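Long-range contact in exopolysaccharide biosynthesis protein (PDB 6TGF), which modifies the exopolysaccharide of the bacterial biofilm, probably as a glycan hydrolase, and has a parallel beta-helix fold like that of bacteriophage tailspikes: residues T179-E184 / D222-R227. Sequence-based numbering, arbitrary orientation.
Sequences TRPLFE and DGFHWR
The Phe224 ring lies flat against the backbone of Arg180: Arg180 CA stands 3.8 Å from the ring centroid and 7° off the ring normal, which defines a CH-pi contact over the middle of one face of the ring. Arg180 CB also reaches the ring, on its CD2-CE2 side, whereas Pro181 CD meets Phe224 CD1 at 3.5 Å.

Pro181 makes the link to the second aromatic ring. Its CG is placed over one face of the Trp226 indole, displaced toward the rim, with Pro181 CG 3.9 Å from the centroid of the six-membered ring; Pro181 CB extends the overlap to Trp226 CH2. The proline thus touches both Phe224 and Trp226, two residues apart in the chain.

A single hydrogen bond joins the segments, from Trp226 NE1 to Thr179 O at 2.9 Å. Its N-H...O angle is 149°, and the acceptor is only 3° out of the indole plane, so the bond is made at the ring edge while Pro181 packs on a face. Together they seat the loop on Trp226. Thr179 OG1 hydrogen-bonds to Asp175 O in helix 173-176.

Arg180 O accepts a hydrogen bond from Asn55 ND2. The contact, centred about 49 Å from the centre of the chain and apart from the beta-helix strands, joins the loop between helix 173-176 and strand 187-190 to strand 224-228, which runs antiparallel between strands 202-207 and 218-221 in a mixed sheet; Phe204 of strand 202-207 also touches Trp226.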
ATOM      1  N   THR B 179      16.297 -42.854  27.482  1.00 34.29           N
ATOM      2  CA  THR B 179      15.089 -43.612  27.906  1.00 34.46           C
ATOM      3  C   THR B 179      14.556 -44.433  26.728  1.00 34.62           C
ATOM      4  O   THR B 179      13.958 -43.829  25.823  1.00 34.53           O
ATOM      5  CB  THR B 179      14.001 -42.672  28.441  1.00 34.43           C
ATOM      6  OG1 THR B 179      14.559 -41.894  29.501  1.00 34.35           O
ATOM      7  CG2 THR B 179      12.776 -43.412  28.935  1.00 34.45           C
ATOM      8  N   ARG B 180      14.754 -45.754  26.746  1.00 34.87           N
ATOM      9  CA  ARG B 180      14.165 -46.689  25.749  1.00 35.14           C
ATOM     10  C   ARG B 180      12.656 -46.750  25.980  1.00 35.26           C
ATOM     11  O   ARG B 180      12.218 -46.918  27.116  1.00 35.29           O
ATOM     12  CB  ARG B 180      14.796 -48.081  25.859  1.00 35.38           C
ATOM     13  CG  ARG B 180      14.130 -49.141  24.992  1.00 35.65           C
ATOM     14  CD  ARG B 180      14.903 -50.444  24.955  1.00 35.89           C
ATOM     15  NE  ARG B 180      15.683 -50.592  23.732  1.00 36.04           N
ATOM     16  CZ  ARG B 180      15.384 -51.397  22.715  1.00 36.25           C
ATOM     17  NH1 ARG B 180      14.308 -52.164  22.749  1.00 36.51           N
ATOM     18  NH2 ARG B 180      16.176 -51.438  21.658  1.00 36.48           N
ATOM     19  N   PRO B 181      11.816 -46.596  24.928  1.00 35.37           N
ATOM     20  CA  PRO B 181      10.373 -46.797  25.063  1.00 35.57           C
ATOM     21  C   PRO B 181      10.038 -48.211  25.560  1.00 35.98           C
ATOM     22  O   PRO B 181      10.760 -49.133  25.224  1.00 35.80           O
ATOM     23  CB  PRO B 181       9.822 -46.590  23.643  1.00 35.62           C
ATOM     24  CG  PRO B 181      10.888 -45.790  22.920  1.00 35.40           C
ATOM     25  CD  PRO B 181      12.199 -46.187  23.566  1.00 35.32           C
ATOM     26  N   LEU B 182       8.963 -48.344  26.343  1.00 36.60           N
ATOM     27  CA  LEU B 182       8.452 -49.652  26.840  1.00 37.14           C
ATOM     28  C   LEU B 182       8.000 -50.502  25.648  1.00 37.61           C
ATOM     29  O   LEU B 182       8.289 -51.716  25.647  1.00 37.80           O
ATOM     30  CB  LEU B 182       7.292 -49.421  27.815  1.00 37.38           C
ATOM     31  CG  LEU B 182       7.682 -48.955  29.217  1.00 37.49           C
ATOM     32  CD1 LEU B 182       6.443 -48.684  30.055  1.00 37.70           C
ATOM     33  CD2 LEU B 182       8.576 -49.973  29.909  1.00 37.57           C
ATOM     34  N   PHE B 183       7.321 -49.875  24.683  1.00 38.07           N
ATOM     35  CA  PHE B 183       6.759 -50.527  23.470  1.00 38.60           C
ATOM     36  C   PHE B 183       6.596 -49.494  22.348  1.00 38.95           C
ATOM     37  O   PHE B 183       6.700 -48.280  22.617  1.00 39.10           O
ATOM     38  CB  PHE B 183       5.423 -51.194  23.807  1.00 38.82           C
ATOM     39  CG  PHE B 183       4.453 -50.311  24.550  1.00 38.80           C
ATOM     40  CD1 PHE B 183       3.636 -49.420  23.870  1.00 38.86           C
ATOM     41  CD2 PHE B 183       4.355 -50.368  25.932  1.00 38.72           C
ATOM     42  CE1 PHE B 183       2.747 -48.608  24.555  1.00 38.87           C
ATOM     43  CE2 PHE B 183       3.462 -49.556  26.615  1.00 38.79           C
ATOM     44  CZ  PHE B 183       2.662 -48.676  25.926  1.00 38.86           C
ATOM     45  N   GLU B 184       6.350 -49.977  21.126  1.00 39.49           N
ATOM     46  CA  GLU B 184       6.087 -49.149  19.918  1.00 39.81           C
ATOM     47  C   GLU B 184       4.787 -48.362  20.132  1.00 39.86           C
ATOM     48  O   GLU B 184       3.724 -49.003  20.287  1.00 39.96           O
ATOM     49  CB  GLU B 184       6.000 -50.038  18.674  1.00 40.34           C
ATOM     50  CG  GLU B 184       5.821 -49.271  17.374  1.00 40.60           C
ATOM     51  CD  GLU B 184       7.032 -48.473  16.923  1.00 40.56           C
ATOM     52  OE1 GLU B 184       8.166 -48.957  17.115  1.00 40.76           O
ATOM     53  OE2 GLU B 184       6.839 -47.370  16.377  1.00 40.52           O
ATOM     54  N   ASP B 222      20.090 -45.391  21.282  1.00 37.96           N
ATOM     55  CA  ASP B 222      20.697 -46.635  20.740  1.00 38.35           C
ATOM     56  C   ASP B 222      19.574 -47.634  20.434  1.00 38.02           C
ATOM     57  O   ASP B 222      19.194 -48.396  21.341  1.00 38.27           O
ATOM     58  CB  ASP B 222      21.745 -47.199  21.706  1.00 38.87           C
ATOM     59  CG  ASP B 222      22.780 -48.098  21.052  1.00 39.61           C
ATOM     60  OD1 ASP B 222      22.622 -48.413  19.854  1.00 40.09           O
ATOM     61  OD2 ASP B 222      23.746 -48.475  21.748  1.00 40.17           O
ATOM     62  N   GLY B 223      19.058 -47.608  19.201  1.00 37.73           N
ATOM     63  CA  GLY B 223      18.069 -48.576  18.685  1.00 37.51           C
ATOM     64  C   GLY B 223      16.637 -48.151  18.959  1.00 36.99           C
ATOM     65  O   GLY B 223      15.755 -49.031  18.970  1.00 37.16           O
ATOM     66  N   PHE B 224      16.405 -46.851  19.162  1.00 36.42           N
ATOM     67  CA  PHE B 224      15.060 -46.262  19.397  1.00 36.01           C
ATOM     68  C   PHE B 224      15.103 -44.750  19.157  1.00 35.75           C
ATOM     69  O   PHE B 224      16.206 -44.176  19.039  1.00 35.77           O
ATOM     70  CB  PHE B 224      14.581 -46.552  20.822  1.00 35.84           C
ATOM     71  CG  PHE B 224      15.376 -45.863  21.903  1.00 35.59           C
ATOM     72  CD1 PHE B 224      15.070 -44.569  22.297  1.00 35.36           C
ATOM     73  CD2 PHE B 224      16.433 -46.508  22.526  1.00 35.56           C
ATOM     74  CE1 PHE B 224      15.803 -43.937  23.290  1.00 35.25           C
ATOM     75  CE2 PHE B 224      17.165 -45.875  23.518  1.00 35.46           C
ATOM     76  CZ  PHE B 224      16.848 -44.592  23.899  1.00 35.30           C
ATOM     77  N   HIS B 225      13.921 -44.131  19.101  1.00 35.43           N
ATOM     78  CA  HIS B 225      13.736 -42.660  19.011  1.00 35.06           C
ATOM     79  C   HIS B 225      12.359 -42.277  19.558  1.00 34.94           C
ATOM     80  O   HIS B 225      11.519 -43.181  19.750  1.00 34.77           O
ATOM     81  CB  HIS B 225      13.950 -42.171  17.570  1.00 35.01           C
ATOM     82  CG  HIS B 225      12.790 -42.406  16.661  1.00 35.04           C
ATOM     83  ND1 HIS B 225      12.659 -43.559  15.912  1.00 35.22           N
ATOM     84  CD2 HIS B 225      11.717 -41.640  16.366  1.00 34.98           C
ATOM     85  CE1 HIS B 225      11.553 -43.493  15.199  1.00 35.33           C
ATOM     86  NE2 HIS B 225      10.956 -42.328  15.461  1.00 35.16           N
ATOM     87  N   TRP B 226      12.165 -40.981  19.809  1.00 34.87           N
ATOM     88  CA  TRP B 226      10.876 -40.362  20.208  1.00 35.09           C
ATOM     89  C   TRP B 226      10.497 -39.308  19.166  1.00 35.59           C
ATOM     90  O   TRP B 226      11.351 -38.457  18.856  1.00 35.35           O
ATOM     91  CB  TRP B 226      10.980 -39.753  21.610  1.00 34.76           C
ATOM     92  CG  TRP B 226      11.313 -40.745  22.682  1.00 34.40           C
ATOM     93  CD1 TRP B 226      12.560 -41.106  23.099  1.00 34.24           C
ATOM     94  CD2 TRP B 226      10.387 -41.500  23.482  1.00 34.31           C
ATOM     95  NE1 TRP B 226      12.473 -42.033  24.101  1.00 34.22           N
ATOM     96  CE2 TRP B 226      11.155 -42.295  24.359  1.00 34.20           C
ATOM     97  CE3 TRP B 226       8.991 -41.584  23.544  1.00 34.41           C
ATOM     98  CZ2 TRP B 226      10.571 -43.161  25.284  1.00 34.22           C
ATOM     99  CZ3 TRP B 226       8.415 -42.440  24.459  1.00 34.46           C
ATOM    100  CH2 TRP B 226       9.196 -43.216  25.316  1.00 34.36           C
ATOM    101  N   ARG B 227       9.270 -39.378  18.643  1.00 36.52           N
ATOM    102  CA  ARG B 227       8.726 -38.420  17.644  1.00 37.16           C
ATOM    103  C   ARG B 227       7.763 -37.468  18.361  1.00 37.35           C
ATOM    104  O   ARG B 227       6.831 -37.962  19.026  1.00 37.58           O
ATOM    105  CB  ARG B 227       8.057 -39.179  16.493  1.00 37.76           C
ATOM    106  CG  ARG B 227       7.322 -38.300  15.488  1.00 38.12           C
ATOM    107  CD  ARG B 227       7.147 -38.946  14.119  1.00 38.66           C
ATOM    108  NE  ARG B 227       7.406 -40.385  14.131  1.00 39.34           N
ATOM    109  CZ  ARG B 227       8.361 -41.017  13.439  1.00 39.64           C
ATOM    110  NH1 ARG B 227       9.171 -40.356  12.627  1.00 39.69           N
ATOM    111  NH2 ARG B 227       8.492 -42.329  13.555  1.00 39.61           N
TER